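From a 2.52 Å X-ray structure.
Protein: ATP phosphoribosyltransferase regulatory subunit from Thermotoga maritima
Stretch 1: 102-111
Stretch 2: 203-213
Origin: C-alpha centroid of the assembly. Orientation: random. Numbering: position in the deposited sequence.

Stretch 1 (102-111) SLDDSLEVLE
Stretch 2, residues 203-213: EDLLSASSFLQ

Two helices of one chain, running in the same general direction, pack with their axes 10.8 Å apart at closest approach and crossing at -38°. Each is held by i to i+4 backbone hydrogen bonds, such as Leu107 N to Leu103 O (2.8 Å) and Phe211 N to Ser207 O (2.9 Å), with phi/psi near -60/-45. Register advances four residues at a time: CA of Leu103 lies 7.4 Å from CA of Asp204, CA of Leu107 6.8 Å from CA of Ala208, and CA of Glu111 7.4 Å from CA of Leu212.

No hydrogen bond crosses the interface; apolar contact joins the helices. Leu107 (chi1 m, chi2 t) points toward the partner, its CD2 4.1 Å from CB of Phe211, 3.8 Å from CA of Ala208 and 4.2 Å from the Ala208 CB, so the leucine methyl packs against the helix backbone beside a short side chain. Leu110 CD1 meets Leu212 CD1 at 3.8 Å; Leu212 is m, t, whereas Leu110 has chi1 -101°.

Phe211 (chi1 t, chi2 -97°) offers a ring face to Leu107: Leu107 CB sits 4.2 Å from the centroid of the Phe211 ring, a CH-pi contact 6° off the normal. At the ring edge, Glu111 contributes aliphatic CB, 3.5 Å from Phe211 CE1.

Polar atoms touch Leu103 (chi1 -140°, chi2 -158°) through van der Waals contact: its CD1 lies 3.3 Å from Ser207 OG, its CG 3.7 Å from Asp204 OD2.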

ATOM      1  N   SER B 102      -5.687  42.961 -11.939  1.00 28.58           N
ATOM      2  CA  SER B 102      -6.505  43.561 -12.968  1.00 31.06           C
ATOM      3  C   SER B 102      -6.673  42.586 -14.134  1.00 30.64           C
ATOM      4  O   SER B 102      -5.997  41.559 -14.202  1.00 28.42           O
ATOM      5  CB  SER B 102      -5.852  44.857 -13.451  1.00 30.53           C
ATOM      6  OG  SER B 102      -4.458  44.663 -13.646  1.00 40.03           O
ATOM      7  N   LEU B 103      -7.575  42.919 -15.053  1.00 29.08           N
ATOM      8  CA  LEU B 103      -7.709  42.172 -16.293  1.00 30.43           C
ATOM      9  C   LEU B 103      -6.357  42.093 -17.013  1.00 30.56           C
ATOM     10  O   LEU B 103      -6.025  41.045 -17.599  1.00 30.33           O
ATOM     11  CB  LEU B 103      -8.745  42.837 -17.201  1.00 30.64           C
ATOM     12  CG  LEU B 103      -9.721  41.973 -17.999  1.00 29.82           C
ATOM     13  CD1 LEU B 103     -10.205  42.821 -19.158  1.00 29.27           C
ATOM     14  CD2 LEU B 103      -9.104  40.678 -18.484  1.00 29.15           C
ATOM     15  N   ASP B 104      -5.596  43.198 -16.958  1.00 27.86           N
ATOM     16  CA  ASP B 104      -4.282  43.287 -17.591  1.00 28.16           C
ATOM     17  C   ASP B 104      -3.363  42.126 -17.214  1.00 30.73           C
ATOM     18  O   ASP B 104      -2.526  41.691 -18.030  1.00 27.12           O
ATOM     19  CB  ASP B 104      -3.618  44.599 -17.255  1.00 32.76           C
ATOM     20  CG  ASP B 104      -4.186  45.755 -18.048  1.00 35.45           C
ATOM     21  OD1 ASP B 104      -5.286  45.587 -18.597  1.00 37.45           O
ATOM     22  OD2 ASP B 104      -3.609  46.865 -18.171  1.00 35.14           O
ATOM     23  N   ASP B 105      -3.548  41.600 -15.997  1.00 29.07           N
ATOM     24  CA  ASP B 105      -2.803  40.425 -15.528  1.00 21.30           C
ATOM     25  C   ASP B 105      -3.237  39.145 -16.219  1.00 23.00           C
ATOM     26  O   ASP B 105      -2.386  38.324 -16.569  1.00 18.75           O
ATOM     27  CB  ASP B 105      -2.921  40.276 -14.025  1.00 23.77           C
ATOM     28  CG  ASP B 105      -2.020  41.223 -13.302  1.00 29.94           C
ATOM     29  OD1 ASP B 105      -0.832  41.290 -13.667  1.00 39.56           O
ATOM     30  OD2 ASP B 105      -2.403  41.958 -12.380  1.00 35.13           O
ATOM     31  N   SER B 106      -4.551  38.995 -16.428  1.00 21.85           N
ATOM     32  CA  SER B 106      -5.103  37.842 -17.117  1.00 20.13           C
ATOM     33  C   SER B 106      -4.694  37.902 -18.560  1.00 20.73           C
ATOM     34  O   SER B 106      -4.328  36.879 -19.137  1.00 19.79           O
ATOM     35  CB  SER B 106      -6.629  37.800 -17.039  1.00 21.68           C
ATOM     36  OG  SER B 106      -7.087  37.873 -15.716  1.00 23.27           O
ATOM     37  N   LEU B 107      -4.766  39.094 -19.151  1.00 16.26           N
ATOM     38  CA  LEU B 107      -4.333  39.266 -20.548  1.00 22.15           C
ATOM     39  C   LEU B 107      -2.872  38.883 -20.839  1.00 22.24           C
ATOM     40  O   LEU B 107      -2.600  38.263 -21.856  1.00 25.18           O
ATOM     41  CB  LEU B 107      -4.645  40.666 -21.057  1.00 23.15           C
ATOM     42  CG  LEU B 107      -6.114  41.086 -20.860  1.00 28.88           C
ATOM     43  CD1 LEU B 107      -6.277  42.622 -20.901  1.00 30.22           C
ATOM     44  CD2 LEU B 107      -7.029  40.394 -21.869  1.00 21.70           C
ATOM     45  N   GLU B 108      -1.959  39.220 -19.925  1.00 25.00           N
ATOM     46  CA  GLU B 108      -0.557  38.837 -20.009  1.00 25.89           C
ATOM     47  C   GLU B 108      -0.397  37.313 -20.023  1.00 25.22           C
ATOM     48  O   GLU B 108       0.360  36.771 -20.842  1.00 27.55           O
ATOM     49  CB  GLU B 108       0.230  39.477 -18.862  1.00 28.44           C
ATOM     50  CG  GLU B 108       1.626  38.912 -18.654  1.00 29.29           C
ATOM     51  CD  GLU B 108       2.595  39.934 -18.103  1.00 38.08           C
ATOM     52  OE1 GLU B 108       3.001  40.845 -18.860  1.00 39.28           O
ATOM     53  OE2 GLU B 108       2.967  39.825 -16.918  1.00 37.43           O
ATOM     54  N   VAL B 109      -1.113  36.621 -19.141  1.00 25.02           N
ATOM     55  CA  VAL B 109      -1.137  35.151 -19.191  1.00 24.80           C
ATOM     56  C   VAL B 109      -1.619  34.688 -20.558  1.00 25.31           C
ATOM     57  O   VAL B 109      -0.911  33.979 -21.255  1.00 29.31           O
ATOM     58  CB  VAL B 109      -1.995  34.522 -18.077  1.00 25.29           C
ATOM     59  CG1 VAL B 109      -2.097  32.978 -18.278  1.00 22.46           C
ATOM     60  CG2 VAL B 109      -1.431  34.895 -16.690  1.00 10.77           C
ATOM     61  N   LEU B 110      -2.798  35.142 -20.963  1.00 25.31           N
ATOM     62  CA  LEU B 110      -3.367  34.734 -22.240  1.00 22.22           C
ATOM     63  C   LEU B 110      -2.368  34.938 -23.340  1.00 23.72           C
ATOM     64  O   LEU B 110      -2.241  34.111 -24.238  1.00 28.39           O
ATOM     65  CB  LEU B 110      -4.589  35.578 -22.577  1.00 25.01           C
ATOM     66  CG  LEU B 110      -5.973  34.987 -22.336  1.00 26.29           C
ATOM     67  CD1 LEU B 110      -6.912  35.923 -22.975  1.00 26.28           C
ATOM     68  CD2 LEU B 110      -6.106  33.599 -22.898  1.00 14.22           C
ATOM     69  N   GLU B 111      -1.650  36.044 -23.274  1.00 20.89           N
ATOM     70  CA  GLU B 111      -0.865  36.440 -24.406  1.00 24.70           C
ATOM     71  C   GLU B 111       0.268  35.447 -24.594  1.00 25.20           C
ATOM     72  O   GLU B 111       0.503  34.994 -25.714  1.00 25.28           O
ATOM     73  CB  GLU B 111      -0.456  37.913 -24.307  1.00 27.53           C
ATOM     74  CG  GLU B 111       1.028  38.209 -24.194  1.00 40.84           C
ATOM     75  CD  GLU B 111       1.776  37.885 -25.466  1.00 49.21           C
ATOM     76  OE1 GLU B 111       1.306  38.327 -26.547  1.00 59.51           O
ATOM     77  OE2 GLU B 111       2.814  37.175 -25.384  1.00 49.24           O
ATOM     78  N   GLU B 203     -17.731  43.652 -20.545  1.00 25.25           N
ATOM     79  CA  GLU B 203     -16.468  44.403 -20.634  1.00 29.32           C
ATOM     80  C   GLU B 203     -15.242  43.487 -20.643  1.00 29.18           C
ATOM     81  O   GLU B 203     -14.270  43.708 -21.389  1.00 28.41           O
ATOM     82  CB  GLU B 203     -16.319  45.395 -19.482  1.00 32.27           C
ATOM     83  CG  GLU B 203     -17.605  46.003 -18.982  1.00 44.38           C
ATOM     84  CD  GLU B 203     -18.240  46.918 -20.010  1.00 54.37           C
ATOM     85  OE1 GLU B 203     -19.245  46.495 -20.634  1.00 59.39           O
ATOM     86  OE2 GLU B 203     -17.739  48.061 -20.196  1.00 58.75           O
ATOM     87  N   ASP B 204     -15.290  42.474 -19.788  1.00 27.20           N
ATOM     88  CA  ASP B 204     -14.244  41.460 -19.736  1.00 25.62           C
ATOM     89  C   ASP B 204     -14.114  40.664 -21.039  1.00 20.84           C
ATOM     90  O   ASP B 204     -13.015  40.549 -21.581  1.00 16.77           O
ATOM     91  CB  ASP B 204     -14.477  40.528 -18.556  1.00 26.32           C
ATOM     92  CG  ASP B 204     -13.973  41.118 -17.277  1.00 26.52           C
ATOM     93  OD1 ASP B 204     -14.196  40.521 -16.202  1.00 26.77           O
ATOM     94  OD2 ASP B 204     -13.344  42.197 -17.266  1.00 30.37           O
ATOM     95  N   LEU B 205     -15.223  40.117 -21.532  1.00 16.10           N
ATOM     96  CA  LEU B 205     -15.201  39.422 -22.821  1.00 18.91           C
ATOM     97  C   LEU B 205     -14.687  40.350 -23.970  1.00 20.80           C
ATOM     98  O   LEU B 205     -13.835  39.951 -24.747  1.00 21.27           O
ATOM     99  CB  LEU B 205     -16.584  38.841 -23.152  1.00 14.31           C
ATOM    100  CG  LEU B 205     -16.959  37.629 -22.308  1.00 13.69           C
ATOM    101  CD1 LEU B 205     -18.441  37.347 -22.348  1.00  3.08           C
ATOM    102  CD2 LEU B 205     -16.197  36.415 -22.791  1.00 13.50           C
ATOM    103  N   LEU B 206     -15.177  41.593 -24.013  1.00 19.05           N
ATOM    104  CA  LEU B 206     -14.862  42.539 -25.070  1.00 19.12           C
ATOM    105  C   LEU B 206     -13.393  42.914 -25.087  1.00 19.24           C
ATOM    106  O   LEU B 206     -12.800  43.118 -26.142  1.00 19.01           O
ATOM    107  CB  LEU B 206     -15.680  43.828 -24.900  1.00 21.83           C
ATOM    108  CG  LEU B 206     -17.034  44.101 -25.576  1.00 21.70           C
ATOM    109  CD1 LEU B 206     -17.495  45.555 -25.268  1.00 26.75           C
ATOM    110  CD2 LEU B 206     -16.990  43.894 -27.079  1.00 24.67           C
ATOM    111  N   SER B 207     -12.804  43.031 -23.912  1.00 23.65           N
ATOM    112  CA  SER B 207     -11.420  43.485 -23.825  1.00 24.40           C
ATOM    113  C   SER B 207     -10.481  42.312 -24.145  1.00 26.00           C
ATOM    114  O   SER B 207      -9.426  42.496 -24.768  1.00 27.34           O
ATOM    115  CB  SER B 207     -11.144  44.106 -22.450  1.00 22.80           C
ATOM    116  OG  SER B 207      -9.753  44.051 -22.144  1.00 29.04           O
ATOM    117  N   ALA B 208     -10.881  41.107 -23.737  1.00 24.10           N
ATOM    118  CA  ALA B 208     -10.121  39.896 -24.060  1.00 25.15           C
ATOM    119  C   ALA B 208     -10.150  39.647 -25.579  1.00 21.81           C
ATOM    120  O   ALA B 208      -9.107  39.651 -26.230  1.00 21.63           O
ATOM    121  CB  ALA B 208     -10.653  38.668 -23.252  1.00 22.67           C
ATOM    122  N   SER B 209     -11.342  39.446 -26.135  1.00 23.09           N
ATOM    123  CA  SER B 209     -11.547  39.332 -27.591  1.00 22.87           C
ATOM    124  C   SER B 209     -10.702  40.339 -28.386  1.00 22.60           C
ATOM    125  O   SER B 209      -9.962  39.943 -29.292  1.00 22.94           O
ATOM    126  CB  SER B 209     -13.010  39.595 -27.924  1.00 22.96           C
ATOM    127  OG  SER B 209     -13.821  38.590 -27.362  1.00 36.54           O
ATOM    128  N   SER B 210     -10.820  41.614 -28.027  1.00 13.42           N
ATOM    129  CA  SER B 210     -10.076  42.699 -28.679  1.00 20.07           C
ATOM    130  C   SER B 210      -8.585  42.467 -28.584  1.00 23.80           C
ATOM    131  O   SER B 210      -7.871  42.414 -29.592  1.00 27.49           O
ATOM    132  CB  SER B 210     -10.365  44.036 -28.003  1.00 18.23           C
ATOM    133  OG  SER B 210     -11.426  44.695 -28.662  1.00 24.48           O
ATOM    134  N   PHE B 211      -8.137  42.333 -27.371  1.00 25.92           N
ATOM    135  CA  PHE B 211      -6.730  42.132 -27.110  1.00 28.50           C
ATOM    136  C   PHE B 211      -6.178  40.996 -27.989  1.00 28.57           C
ATOM    137  O   PHE B 211      -5.171  41.157 -28.683  1.00 32.03           O
ATOM    138  CB  PHE B 211      -6.496  41.793 -25.641  1.00 23.83           C
ATOM    139  CG  PHE B 211      -5.021  41.564 -25.335  1.00 25.10           C
ATOM    140  CD1 PHE B 211      -4.518  40.267 -25.311  1.00 22.11           C
ATOM    141  CD2 PHE B 211      -4.175  42.654 -25.081  1.00 26.59           C
ATOM    142  CE1 PHE B 211      -3.168  40.046 -25.037  1.00 24.06           C
ATOM    143  CE2 PHE B 211      -2.823  42.434 -24.805  1.00 28.65           C
ATOM    144  CZ  PHE B 211      -2.319  41.129 -24.783  1.00 27.99           C
ATOM    145  N   LEU B 212      -6.847  39.858 -27.957  1.00 28.30           N
ATOM    146  CA  LEU B 212      -6.405  38.676 -28.728  1.00 30.02           C
ATOM    147  C   LEU B 212      -6.488  38.920 -30.254  1.00 29.70           C
ATOM    148  O   LEU B 212      -5.553  38.610 -31.004  1.00 29.62           O
ATOM    149  CB  LEU B 212      -7.267  37.454 -28.388  1.00 26.14           C
ATOM    150  CG  LEU B 212      -7.043  36.934 -26.956  1.00 29.63           C
ATOM    151  CD1 LEU B 212      -7.695  35.570 -26.707  1.00 29.30           C
ATOM    152  CD2 LEU B 212      -5.562  36.755 -26.598  1.00 35.04           C
ATOM    153  N   GLN B 213      -7.601  39.475 -30.693  1.00 29.42           N
ATOM    154  CA  GLN B 213      -7.832  39.735 -32.131  1.00 30.20           C
ATOM    155  C   GLN B 213      -6.767  40.668 -32.728  1.00 27.09           C
ATOM    156  O   GLN B 213      -6.223  40.414 -33.812  1.00 29.92           O
ATOM    157  CB  GLN B 213      -9.199  40.374 -32.356  1.00 29.62           C
ATOM    158  CG  GLN B 213     -10.188  39.415 -33.022  1.00 33.26           C
ATOM    159  CD  GLN B 213     -11.609  39.964 -33.080  1.00 39.51           C
ATOM    160  OE1 GLN B 213     -11.856  41.078 -32.617  1.00 42.97           O
ATOM    161  NE2 GLN B 213     -12.569  39.241 -33.628  1.00 47.32           N
TER